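Local coordinates for protein pollen allergen Phl p 6 (PDB 6TRK) that is a timothy grass pollen allergen of the Poa p IX/Phl p VI family, of unsettled molecular function, here in a variant designed for greater fold stability, at residues R47-A52 with Q58-L63; D32-F37 with A69-A74; E12-S17 with E92-I97; Q8-D13 with S54-L59. The protein carries 1 engineered substitution. All coordinates share one frame; numbering follows the deposited sequence. Where two conformers were deposited one is given.

Interaction 1: residues R47-A52 with Q58-L63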
loop_
_atom_site.group_PDB
_atom_site.type_symbol
_atom_site.label_atom_id
_atom_site.label_comp_id
_atom_site.label_asym_id
_atom_site.label_seq_id
_atom_site.Cartn_x
_atom_site.Cartn_y
_atom_site.Cartn_z
ATOM N N ARG A 47 -10.665 5.397 -0.960
ATOM C CA ARG A 47 -10.855 6.687 -1.618
ATOM C C ARG A 47 -9.872 6.843 -2.776
ATOM O O ARG A 47 -10.263 7.306 -3.853
ATOM C CB ARG A 47 -10.704 7.820 -0.611
ATOM C CG ARG A 47 -11.809 7.847 0.432
ATOM C CD ARG A 47 -11.469 8.855 1.561
ATOM N NE ARG A 47 -12.430 8.805 2.640
ATOM C CZ ARG A 47 -12.178 9.182 3.897
ATOM N NH1 ARG A 47 -10.986 9.643 4.221
ATOM N NH2 ARG A 47 -13.143 9.088 4.799
ATOM N N ASN A 48 -8.603 6.436 -2.581
ATOM C CA ASN A 48 -7.628 6.545 -3.660
ATOM C C ASN A 48 -7.988 5.639 -4.836
ATOM O O ASN A 48 -7.813 6.026 -5.995
ATOM C CB ASN A 48 -6.216 6.208 -3.149
ATOM C CG ASN A 48 -5.642 7.295 -2.239
ATOM O OD1 ASN A 48 -5.837 8.490 -2.476
ATOM N ND2 ASN A 48 -4.920 6.876 -1.210
ATOM N N LEU A 49 -8.478 4.431 -4.552
ATOM C CA LEU A 49 -8.851 3.506 -5.609
ATOM C C LEU A 49 -10.012 4.046 -6.433
ATOM O O LEU A 49 -10.011 3.936 -7.662
ATOM C CB LEU A 49 -9.180 2.147 -4.997
ATOM C CG LEU A 49 -9.382 0.988 -5.964
ATOM C CD1 LEU A 49 -8.112 0.576 -6.695
ATOM C CD2 LEU A 49 -9.950 -0.182 -5.161
ATOM N N ALA A 50 -10.977 4.689 -5.786
ATOM C CA ALA A 50 -12.077 5.267 -6.552
ATOM C C ALA A 50 -11.607 6.434 -7.411
ATOM O O ALA A 50 -12.132 6.635 -8.516
ATOM C CB ALA A 50 -13.207 5.694 -5.613
ATOM N N ASP A 51 -10.630 7.213 -6.950
ATOM C CA ASP A 51 -10.039 8.213 -7.837
ATOM C C ASP A 51 -9.390 7.569 -9.058
ATOM O O ASP A 51 -9.490 8.098 -10.171
ATOM C CB ASP A 51 -9.016 9.058 -7.088
ATOM C CG ASP A 51 -9.656 10.038 -6.131
ATOM O OD1 ASP A 51 -10.869 10.324 -6.293
ATOM O OD2 ASP A 51 -8.947 10.523 -5.228
ATOM N N ALA A 52 -8.697 6.441 -8.867
ATOM C CA ALA A 52 -8.105 5.749 -10.007
ATOM C C ALA A 52 -9.169 5.245 -10.974
ATOM O O ALA A 52 -8.987 5.316 -12.197
ATOM C CB ALA A 52 -7.248 4.566 -9.519
ATOM N N GLN A 58 -6.939 2.161 -16.165
ATOM C CA GLN A 58 -5.921 1.192 -16.540
ATOM C C GLN A 58 -4.997 0.846 -15.378
ATOM O O GLN A 58 -4.346 -0.200 -15.395
ATOM C CB GLN A 58 -5.099 1.744 -17.717
ATOM C CG GLN A 58 -4.231 2.945 -17.364
ATOM C CD GLN A 58 -4.952 4.318 -17.411
ATOM O OE1 GLN A 58 -6.193 4.429 -17.541
ATOM N NE2 GLN A 58 -4.158 5.380 -17.303
ATOM N N LEU A 59 -4.908 1.715 -14.374
ATOM C CA LEU A 59 -4.061 1.447 -13.213
ATOM C C LEU A 59 -4.726 0.511 -12.216
ATOM O O LEU A 59 -4.047 -0.061 -11.359
ATOM C CB LEU A 59 -3.718 2.772 -12.543
ATOM C CG LEU A 59 -2.757 2.824 -11.358
ATOM C CD1 LEU A 59 -1.393 2.342 -11.785
ATOM C CD2 LEU A 59 -2.677 4.239 -10.840
ATOM N N VAL A 60 -6.057 0.369 -12.281
ATOM C CA VAL A 60 -6.774 -0.338 -11.216
ATOM C C VAL A 60 -6.302 -1.782 -11.056
ATOM O O VAL A 60 -6.119 -2.222 -9.907
ATOM C CB VAL A 60 -8.291 -0.239 -11.452
ATOM C CG1 VAL A 60 -9.044 -1.146 -10.505
ATOM C CG2 VAL A 60 -8.719 1.190 -11.279
ATOM N N PRO A 61 -6.133 -2.576 -12.121
ATOM C CA PRO A 61 -5.661 -3.959 -11.917
ATOM C C PRO A 61 -4.292 -4.037 -11.291
ATOM O O PRO A 61 -3.988 -5.016 -10.588
ATOM C CB PRO A 61 -5.628 -4.557 -13.330
ATOM C CG PRO A 61 -6.422 -3.631 -14.171
ATOM C CD PRO A 61 -6.431 -2.294 -13.540
ATOM N N LYS A 62 -3.438 -3.041 -11.563
ATOM C CA LYS A 62 -2.114 -3.018 -10.937
ATOM C C LYS A 62 -2.231 -2.698 -9.442
ATOM O O LYS A 62 -1.594 -3.361 -8.619
ATOM C CB LYS A 62 -1.239 -1.996 -11.657
ATOM C CG LYS A 62 -0.891 -2.390 -13.108
ATOM C CD LYS A 62 -0.079 -1.260 -13.757
ATOM C CE LYS A 62 0.184 -1.481 -15.223
ATOM N NZ LYS A 62 0.955 -0.320 -15.758
ATOM N N LEU A 63 -3.048 -1.698 -9.084
ATOM C CA LEU A 63 -3.283 -1.417 -7.677
ATOM C C LEU A 63 -3.913 -2.614 -6.983
ATOM O O LEU A 63 -3.492 -2.970 -5.866
ATOM C CB LEU A 63 -4.151 -0.170 -7.511
ATOM C CG LEU A 63 -3.475 1.160 -7.884
ATOM C CD1 LEU A 63 -4.509 2.303 -7.789
ATOM C CD2 LEU A 63 -2.300 1.419 -6.990
#
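L49 and A52, one turn apart on helix 30-55, face V60 and L63 at the start of helix 60-76, and the two segments run in opposite directions along the bundle. The side chains that meet across this contact are all hydrocarbon. The CA atoms of A52 and V60 come within 6.3 Å, a close approach made possible by the small methyl of A52. That methyl touches two partners: A52 CB lies 4.0 Å from L63 CD1 and 4.1 Å from V60 CG2. L49 fills the next turn with a longer side chain. Its CG stands anti to the backbone N (chi1 -171°), which brings CD1 across to the opposing helix, 4.1 Å from L63 CB and 4.3 Å from V60 CG1. L49 and L63 run alongside one another, heading opposite ways, with L49 CD1 reaching back as far as L63 CB. V60 divides its two methyls, giving CG1 to L49 and CG2 to A52, so a beta-branched residue serves both turns at once.

The polar groups are dealt with off to the side or along the backbone. A52 N bonds to N48 O (3.0 Å) and L63 N to L59 O (3.0 Å), ordinary helical bonds that satisfy these peptide groups. The amide of N48 turns to helix 2-23, where ND2 bonds to S17 OG. L63 also touches the engineered Y45.

With the side-chain contacts all between apolar carbons, the pairing of the two helices here depends on shape and on the exclusion of water, and carries no directional bond.

Interaction 2: residues D32-F37 with A69-A74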
loop_
_atom_site.group_PDB
_atom_site.type_symbol
_atom_site.label_atom_id
_atom_site.label_comp_id
_atom_site.label_asym_id
_atom_site.label_seq_id
_atom_site.Cartn_x
_atom_site.Cartn_y
_atom_site.Cartn_z
ATOM N N ASP A 32 -1.846 -5.240 18.585
ATOM C CA ASP A 32 -2.932 -4.459 18.012
ATOM C C ASP A 32 -2.514 -3.677 16.781
ATOM O O ASP A 32 -3.369 -3.060 16.143
ATOM C CB ASP A 32 -3.499 -3.522 19.072
ATOM C CG ASP A 32 -3.970 -4.265 20.310
ATOM O OD1 ASP A 32 -4.824 -5.156 20.173
ATOM O OD2 ASP A 32 -3.470 -3.951 21.415
ATOM N N LYS A 33 -1.231 -3.709 16.400
ATOM C CA LYS A 33 -0.778 -2.860 15.300
ATOM C C LYS A 33 -1.458 -3.213 13.978
ATOM O O LYS A 33 -1.895 -2.325 13.233
ATOM C CB LYS A 33 0.736 -2.958 15.142
ATOM C CG LYS A 33 1.554 -2.222 16.232
ATOM C CD LYS A 33 3.047 -2.322 15.910
ATOM C CE LYS A 33 3.913 -1.868 17.100
ATOM N NZ LYS A 33 3.786 -0.425 17.227
ATOM N N TYR A 34 -1.544 -4.503 13.642
ATOM C CA TYR A 34 -2.078 -4.814 12.323
ATOM C C TYR A 34 -3.541 -4.394 12.194
ATOM O O TYR A 34 -3.937 -3.814 11.164
ATOM C CB TYR A 34 -1.911 -6.292 11.987
ATOM C CG TYR A 34 -2.439 -6.599 10.608
ATOM C CD1 TYR A 34 -1.930 -5.963 9.496
ATOM C CD2 TYR A 34 -3.477 -7.510 10.428
ATOM C CE1 TYR A 34 -2.406 -6.212 8.254
ATOM C CE2 TYR A 34 -3.955 -7.760 9.152
ATOM C CZ TYR A 34 -3.405 -7.104 8.085
ATOM O OH TYR A 34 -3.866 -7.345 6.801
ATOM N N LYS A 35 -4.361 -4.680 13.217
ATOM C CA LYS A 35 -5.775 -4.318 13.159
ATOM C C LYS A 35 -5.960 -2.812 13.073
ATOM O O LYS A 35 -6.843 -2.329 12.354
ATOM C CB LYS A 35 -6.505 -4.880 14.372
ATOM C CG LYS A 35 -8.000 -4.669 14.388
ATOM C CD LYS A 35 -8.641 -4.978 15.777
ATOM C CE LYS A 35 -7.757 -5.802 16.745
ATOM N NZ LYS A 35 -7.020 -5.005 17.805
ATOM N N THR A 36 -5.127 -2.053 13.805
ATOM C CA THR A 36 -5.180 -0.596 13.762
ATOM C C THR A 36 -4.778 -0.075 12.389
ATOM O O THR A 36 -5.475 0.763 11.792
ATOM C CB THR A 36 -4.274 -0.030 14.863
ATOM O OG1 THR A 36 -4.777 -0.397 16.175
ATOM C CG2 THR A 36 -4.138 1.483 14.755
ATOM N N PHE A 37 -3.657 -0.575 11.868
ATOM C CA PHE A 37 -3.193 -0.167 10.546
ATOM C C PHE A 37 -4.243 -0.473 9.479
ATOM O O PHE A 37 -4.555 0.360 8.614
ATOM C CB PHE A 37 -1.875 -0.906 10.216
ATOM C CG PHE A 37 -1.558 -0.913 8.760
ATOM C CD1 PHE A 37 -0.919 0.156 8.177
ATOM C CD2 PHE A 37 -1.934 -1.957 7.951
ATOM C CE1 PHE A 37 -0.638 0.188 6.829
ATOM C CE2 PHE A 37 -1.698 -1.921 6.574
ATOM C CZ PHE A 37 -1.042 -0.868 6.024
ATOM N N ALA A 69 -1.174 -8.587 -2.971
ATOM C CA ALA A 69 0.129 -9.077 -2.519
ATOM C C ALA A 69 0.300 -8.860 -1.016
ATOM O O ALA A 69 0.760 -9.742 -0.272
ATOM C CB ALA A 69 1.245 -8.351 -3.273
ATOM N N ALA A 70 -0.045 -7.651 -0.567
ATOM C CA ALA A 70 0.124 -7.287 0.831
ATOM C C ALA A 70 -0.874 -7.983 1.750
ATOM O O ALA A 70 -0.485 -8.518 2.792
ATOM C CB ALA A 70 -0.014 -5.766 0.961
ATOM N N TYR A 71 -2.163 -7.963 1.390
ATOM C CA TYR A 71 -3.178 -8.598 2.213
ATOM C C TYR A 71 -2.926 -10.092 2.329
ATOM O O TYR A 71 -3.032 -10.670 3.413
ATOM C CB TYR A 71 -4.557 -8.339 1.636
ATOM C CG TYR A 71 -5.635 -9.018 2.456
ATOM C CD1 TYR A 71 -6.217 -8.363 3.533
ATOM C CD2 TYR A 71 -6.038 -10.314 2.172
ATOM C CE1 TYR A 71 -7.185 -8.977 4.292
ATOM C CE2 TYR A 71 -7.022 -10.942 2.936
ATOM C CZ TYR A 71 -7.578 -10.264 3.994
ATOM O OH TYR A 71 -8.542 -10.867 4.760
ATOM N N ASN A 72 -2.503 -10.725 1.219
ATOM C CA ASN A 72 -2.303 -12.162 1.276
ATOM C C ASN A 72 -1.056 -12.525 2.076
ATOM O O ASN A 72 -1.053 -13.522 2.808
ATOM C CB ASN A 72 -2.257 -12.760 -0.132
ATOM C CG ASN A 72 -3.628 -12.835 -0.794
ATOM O OD1 ASN A 72 -4.636 -13.120 -0.150
ATOM N ND2 ASN A 72 -3.674 -12.606 -2.088
ATOM N N ALA A 73 0.023 -11.727 1.985
ATOM C CA ALA A 73 1.187 -12.018 2.812
ATOM C C ALA A 73 0.834 -11.901 4.291
ATOM O O ALA A 73 1.242 -12.741 5.103
ATOM C CB ALA A 73 2.329 -11.057 2.438
ATOM N N ALA A 74 0.056 -10.876 4.649
ATOM C CA ALA A 74 -0.377 -10.721 6.031
ATOM C C ALA A 74 -1.318 -11.844 6.450
ATOM O O ALA A 74 -1.216 -12.345 7.570
ATOM C CB ALA A 74 -1.044 -9.350 6.210
HETATM O O HOH W 1 -4.285 -9.981 5.994
#
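Y34 and A74 mark the closest backbone approach, their CA atoms 8.8 Å apart, where helices 30-55 and 60-76 run antiparallel. A gap of that size has to be spanned by a long side chain, and Y34 supplies it. With CG trans to its own N (chi1 -179°), the ring leans along its own helix in the direction of the C terminus until the phenol reaches the turn of Y71 and A74. There Y34 OH sits 3.5 Å from A74 CB, with Y34 CZ 3.8 Å from the same methyl; the small methyl of alanine lets the phenol end come close.

In the conformer given for Y71, the side chains of Y34 and Y71 cross at about a right angle, touching lightly where Y34 OH comes 4.2 Å from Y71 CD1. Water 1 completes the junction. It lies 2.8 Å from Y34 OH and donates a hydrogen bond to Y71 O at 3.0 Å, so the phenol is linked to the opposite backbone through solvent.

Helix 82-98 borders the contact: F86 touches both Y34 and A70, and K82 NZ bonds to A74 O. One turn beyond Y34, F37 packs edge-to-face with F86 and Y83 and reaches F18, A21 and M22 of helix 2-23, so all four helices of the bundle meet around this end.

Interaction 3: residues E12-S17 with E92-I97. With ZN (zinc ion), chain C.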
loop_
_atom_site.group_PDB
_atom_site.type_symbol
_atom_site.label_atom_id
_atom_site.label_comp_id
_atom_site.label_asym_id
_atom_site.label_seq_id
_atom_site.Cartn_x
_atom_site.Cartn_y
_atom_site.Cartn_z
ATOM N N GLU A 12 1.537 8.134 -6.095
ATOM C CA GLU A 12 2.038 8.947 -4.994
ATOM C C GLU A 12 0.991 9.116 -3.887
ATOM O O GLU A 12 1.329 9.039 -2.703
ATOM C CB GLU A 12 2.496 10.306 -5.521
ATOM C CG GLU A 12 2.877 11.295 -4.405
ATOM C CD GLU A 12 3.908 10.729 -3.440
ATOM O OE1 GLU A 12 3.886 11.123 -2.246
ATOM O OE2 GLU A 12 4.744 9.895 -3.867
ATOM N N ASP A 13 -0.270 9.364 -4.248
ATOM C CA ASP A 13 -1.320 9.494 -3.230
ATOM C C ASP A 13 -1.536 8.190 -2.472
ATOM O O ASP A 13 -1.753 8.198 -1.252
ATOM C CB ASP A 13 -2.628 9.938 -3.872
ATOM C CG ASP A 13 -2.662 11.437 -4.173
ATOM O OD1 ASP A 13 -2.065 12.202 -3.394
ATOM O OD2 ASP A 13 -3.296 11.840 -5.163
ATOM N N VAL A 14 -1.492 7.060 -3.170
ATOM C CA VAL A 14 -1.610 5.769 -2.477
ATOM C C VAL A 14 -0.494 5.592 -1.464
ATOM O O VAL A 14 -0.715 5.155 -0.327
ATOM C CB VAL A 14 -1.602 4.617 -3.525
ATOM C CG1 VAL A 14 -1.436 3.257 -2.843
ATOM C CG2 VAL A 14 -2.855 4.606 -4.354
ATOM N N ASN A 15 0.732 5.959 -1.842
ATOM C CA ASN A 15 1.862 5.803 -0.930
ATOM C C ASN A 15 1.751 6.721 0.281
ATOM O O ASN A 15 2.008 6.294 1.405
ATOM C CB ASN A 15 3.152 6.042 -1.720
ATOM C CG ASN A 15 4.316 5.289 -1.150
ATOM O OD1 ASN A 15 4.215 4.588 -0.128
ATOM N ND2 ASN A 15 5.449 5.389 -1.832
ATOM N N ALA A 16 1.325 7.953 0.077
ATOM C CA ALA A 16 1.188 8.888 1.184
ATOM C C ALA A 16 0.124 8.424 2.175
ATOM O O ALA A 16 0.326 8.517 3.388
ATOM C CB ALA A 16 0.869 10.286 0.635
ATOM N N SER A 17 -1.011 7.923 1.673
ATOM C CA SER A 17 -2.044 7.395 2.581
ATOM C C SER A 17 -1.561 6.157 3.321
ATOM O O SER A 17 -1.868 5.961 4.508
ATOM C CB SER A 17 -3.294 7.069 1.789
ATOM O OG SER A 17 -3.888 8.215 1.254
ATOM N N GLU A 92 7.033 -2.933 -1.607
ATOM C CA GLU A 92 7.784 -3.514 -2.730
ATOM C C GLU A 92 6.916 -3.641 -3.976
ATOM O O GLU A 92 7.354 -3.323 -5.099
ATOM C CB GLU A 92 8.408 -4.873 -2.355
ATOM C CG GLU A 92 9.613 -4.738 -1.410
ATOM C CD GLU A 92 10.474 -5.932 -1.260
ATOM O OE1 GLU A 92 11.482 -5.792 -0.510
ATOM O OE2 GLU A 92 10.184 -7.008 -1.818
ATOM N N ALA A 93 5.683 -4.112 -3.827
ATOM C CA ALA A 93 4.835 -4.272 -5.007
ATOM C C ALA A 93 4.477 -2.927 -5.627
ATOM O O ALA A 93 4.400 -2.811 -6.846
ATOM C CB ALA A 93 3.585 -5.065 -4.627
ATOM N N LEU A 94 4.313 -1.881 -4.809
ATOM C CA LEU A 94 4.041 -0.565 -5.364
ATOM C C LEU A 94 5.222 -0.057 -6.185
ATOM O O LEU A 94 5.035 0.557 -7.240
ATOM C CB LEU A 94 3.686 0.411 -4.235
ATOM C CG LEU A 94 3.035 1.722 -4.700
ATOM C CD1 LEU A 94 1.659 1.495 -5.345
ATOM C CD2 LEU A 94 2.880 2.736 -3.524
ATOM N N ARG A 95 6.446 -0.329 -5.740
ATOM C CA ARG A 95 7.602 0.060 -6.543
ATOM C C ARG A 95 7.693 -0.758 -7.824
ATOM O O ARG A 95 8.107 -0.238 -8.863
ATOM C CB ARG A 95 8.876 -0.052 -5.697
ATOM C CG ARG A 95 8.986 1.072 -4.661
ATOM C CD ARG A 95 10.377 1.185 -4.005
ATOM N NE ARG A 95 10.613 0.150 -3.000
ATOM C CZ ARG A 95 10.311 0.258 -1.698
ATOM N NH1 ARG A 95 10.582 -0.752 -0.884
ATOM N NH2 ARG A 95 9.757 1.360 -1.211
ATOM N N ILE A 96 7.268 -2.020 -7.794
ATOM C CA ILE A 96 7.297 -2.823 -9.003
ATOM C C ILE A 96 6.318 -2.259 -10.039
ATOM O O ILE A 96 6.680 -2.063 -11.206
ATOM C CB ILE A 96 7.041 -4.297 -8.671
ATOM C CG1 ILE A 96 8.252 -4.862 -7.909
ATOM C CG2 ILE A 96 6.765 -5.101 -9.925
ATOM C CD1 ILE A 96 8.013 -6.173 -7.259
ATOM N N ILE A 97 5.065 -1.991 -9.639
ATOM C CA ILE A 97 4.121 -1.493 -10.635
ATOM C C ILE A 97 4.485 -0.082 -11.081
ATOM O O ILE A 97 4.115 0.328 -12.190
ATOM C CB ILE A 97 2.650 -1.579 -10.166
ATOM C CG1 ILE A 97 2.318 -0.545 -9.104
ATOM C CG2 ILE A 97 2.337 -2.980 -9.655
ATOM C CD1 ILE A 97 0.826 -0.278 -8.945
HETATM ZN ZN ZN C . 12.803 -7.243 -0.360
HETATM O O HOH W 2 8.411 3.739 -2.613
HETATM O O HOH W 3 12.258 -8.558 1.023
#
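L94 has the largest share of this contact, pointing from helix 82-98 at N15 and V14 of helix 2-23. The two backbones run antiparallel, with the CA atoms of N15 and L94 8.1 Å apart. A chi1 of -165° carries CG to the side of the carbonyl carbon, and L94 offers one methyl to each partner. CD2 lies over the flat of the N15 amide, 3.8 Å from N15 CG, while CD1 approaches V14 CG1 at 4.4 Å. Leucine suits this place because its forked end can meet a polar and an apolar neighbour together.

N15 belongs at the border of the core. Its carbons and amide plane cover L94, while ND2 turns outward to water 2 in a weak bond of 3.5 Å. In the conformer given for R95, that water also accepts a bond from R95 NH2 (3.1 Å), lying at the edge of the guanidinium in its plane. V14, on the buried side, also touches N48 of helix 30-55.

On another side of helix 82-98, E92 OE1 binds zinc at 2.0 Å, together with water 3 and H104, thus joining the helix to the C-terminal tail. The contact itself is the pairing of first and last helices that closes an antiparallel four-helix bundle.

Interaction 4: residues Q8-D13 with S54-L59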
loop_
_atom_site.group_PDB
_atom_site.type_symbol
_atom_site.label_atom_id
_atom_site.label_comp_id
_atom_site.label_asym_id
_atom_site.label_seq_id
_atom_site.Cartn_x
_atom_site.Cartn_y
_atom_site.Cartn_z
ATOM N N GLN A 8 1.083 8.391 -12.136
ATOM C CA GLN A 8 2.121 8.684 -11.144
ATOM C C GLN A 8 1.558 9.449 -9.950
ATOM O O GLN A 8 1.950 9.188 -8.797
ATOM C CB GLN A 8 3.254 9.467 -11.799
ATOM C CG GLN A 8 4.239 8.610 -12.579
ATOM N N LYS A 9 0.671 10.423 -10.201
ATOM C CA LYS A 9 0.029 11.133 -9.105
ATOM C C LYS A 9 -0.768 10.190 -8.207
ATOM O O LYS A 9 -0.742 10.316 -6.983
ATOM C CB LYS A 9 -0.914 12.213 -9.640
ATOM C CG LYS A 9 -0.249 13.479 -10.128
ATOM N N LEU A 10 -1.517 9.270 -8.806
ATOM C CA LEU A 10 -2.293 8.329 -7.998
ATOM C C LEU A 10 -1.380 7.411 -7.196
ATOM O O LEU A 10 -1.645 7.140 -6.011
ATOM C CB LEU A 10 -3.242 7.528 -8.892
ATOM C CG LEU A 10 -4.385 8.329 -9.533
ATOM C CD1 LEU A 10 -4.986 7.629 -10.726
ATOM C CD2 LEU A 10 -5.470 8.611 -8.509
ATOM N N ILE A 11 -0.294 6.925 -7.808
ATOM C CA ILE A 11 0.652 6.082 -7.063
ATOM C C ILE A 11 1.225 6.855 -5.889
ATOM O O ILE A 11 1.339 6.327 -4.777
ATOM C CB ILE A 11 1.745 5.550 -8.013
ATOM C CG1 ILE A 11 1.125 4.492 -8.914
ATOM C CG2 ILE A 11 2.898 4.961 -7.254
ATOM C CD1 ILE A 11 2.012 4.187 -10.136
ATOM N N GLU A 12 1.537 8.134 -6.095
ATOM C CA GLU A 12 2.038 8.947 -4.994
ATOM C C GLU A 12 0.991 9.116 -3.887
ATOM O O GLU A 12 1.329 9.039 -2.703
ATOM C CB GLU A 12 2.496 10.306 -5.521
ATOM C CG GLU A 12 2.877 11.295 -4.405
ATOM C CD GLU A 12 3.908 10.729 -3.440
ATOM O OE1 GLU A 12 3.886 11.123 -2.246
ATOM O OE2 GLU A 12 4.744 9.895 -3.867
ATOM N N ASP A 13 -0.270 9.364 -4.248
ATOM C CA ASP A 13 -1.320 9.494 -3.230
ATOM C C ASP A 13 -1.536 8.190 -2.472
ATOM O O ASP A 13 -1.753 8.198 -1.252
ATOM C CB ASP A 13 -2.628 9.938 -3.872
ATOM C CG ASP A 13 -2.662 11.437 -4.173
ATOM O OD1 ASP A 13 -2.065 12.202 -3.394
ATOM O OD2 ASP A 13 -3.296 11.840 -5.163
ATOM N N SER A 54 -11.926 6.573 -11.566
ATOM C CA SER A 54 -12.399 7.750 -12.299
ATOM C C SER A 54 -11.366 8.257 -13.312
ATOM O O SER A 54 -11.694 8.462 -14.489
ATOM C CB SER A 54 -12.759 8.856 -11.303
ATOM O OG SER A 54 -13.121 10.031 -11.986
ATOM N N LYS A 55 -10.113 8.445 -12.881
ATOM C CA LYS A 55 -9.109 9.170 -13.652
ATOM C C LYS A 55 -8.118 8.298 -14.420
ATOM O O LYS A 55 -7.465 8.803 -15.335
ATOM C CB LYS A 55 -8.309 10.090 -12.714
ATOM C CG LYS A 55 -9.142 11.124 -12.010
ATOM C CD LYS A 55 -8.334 11.900 -10.999
ATOM C CE LYS A 55 -9.125 13.063 -10.456
ATOM N NZ LYS A 55 -8.813 13.229 -9.022
ATOM N N ALA A 56 -7.936 7.028 -14.047
ATOM C CA ALA A 56 -6.919 6.207 -14.693
ATOM C C ALA A 56 -7.268 4.741 -14.519
ATOM O O ALA A 56 -6.537 3.985 -13.857
ATOM C CB ALA A 56 -5.536 6.487 -14.118
ATOM N N PRO A 57 -8.385 4.307 -15.086
ATOM C CA PRO A 57 -8.853 2.942 -14.829
ATOM C C PRO A 57 -7.875 1.866 -15.252
ATOM O O PRO A 57 -7.961 0.753 -14.725
ATOM C CB PRO A 57 -10.173 2.857 -15.614
ATOM C CG PRO A 57 -10.211 4.077 -16.500
ATOM C CD PRO A 57 -9.341 5.109 -15.876
ATOM N N GLN A 58 -6.939 2.161 -16.165
ATOM C CA GLN A 58 -5.921 1.192 -16.540
ATOM C C GLN A 58 -4.997 0.846 -15.378
ATOM O O GLN A 58 -4.346 -0.200 -15.395
ATOM C CB GLN A 58 -5.099 1.744 -17.717
ATOM C CG GLN A 58 -4.231 2.945 -17.364
ATOM C CD GLN A 58 -4.952 4.318 -17.411
ATOM O OE1 GLN A 58 -6.193 4.429 -17.541
ATOM N NE2 GLN A 58 -4.158 5.380 -17.303
ATOM N N LEU A 59 -4.908 1.715 -14.374
ATOM C CA LEU A 59 -4.061 1.447 -13.213
ATOM C C LEU A 59 -4.726 0.511 -12.216
ATOM O O LEU A 59 -4.047 -0.061 -11.359
ATOM C CB LEU A 59 -3.718 2.772 -12.543
ATOM C CG LEU A 59 -2.757 2.824 -11.358
ATOM C CD1 LEU A 59 -1.393 2.342 -11.785
ATOM C CD2 LEU A 59 -2.677 4.239 -10.840
#
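L10 projects from helix 2-23 into the corner where helix 30-55 ends, meeting A56 and L59. The tightest touch is L10 CD1 against A56 CB, 3.6 Å apart, methyl to methyl. L10 and L59 lie alongside, pointing opposite ways, bringing L59 CD2 to 3.9 Å from L10 CB and 4.1 Å from L10 CD1. The other L59 branch, CD1, meets I11 CD1 at 4.2 Å, so the fork of L59 straddles two successive residues of helix 2-23. L10 reaches the corner with its CG anti to the carbonyl carbon (chi1 -68°), and its branches also rest on D51 and A52 in the last full turns of helix 30-55.

The corner is the link between the second and third helices of the four-helix bundle, and helix 2-23 packs against its inner side. A56 is the first residue to leave helical geometry (phi -157°, psi 64°), and the break turns its methyl in to L10. P57 follows; its fixed phi and missing N-H suit it to a turn that starts a new helix. The turn is closed by L59 N bonding to A56 O at 2.8 Å, and L59 in that turn points inward beside A56.

Farther out the surroundings become polar. Q58 NE2 bonds to E7 OE2, fastening the turn to an earlier part of helix 2-23. K55 extends its aliphatic chain toward the same helix and touches E6; its NZ remains 6.9 Å from D13 OD2, an opposite charge whose attraction at that range is probably modest.

Overall arrangement
From the N terminus, helix 2-23 gives 8-13 to interaction 4 and the overlapping 12-17 to interaction 3. Interaction 3 closes the longest loop, joining the first helix to the last, and interactions 1 and 2 nest within it. Interaction 2 pairs helices 30-55 and 60-76 and encloses interaction 1, which pairs the same helices beside their connection; the two centres lie 20 Å apart, on opposite sides of the chain's centre. Interaction 4 closes the loop from the first helix to the connection after helix 30-55, sharing Q58 and L59 with interaction 1 and crossing interaction 2 along the chain. Contacts between N48 and 12-17 join interactions 1 and 3.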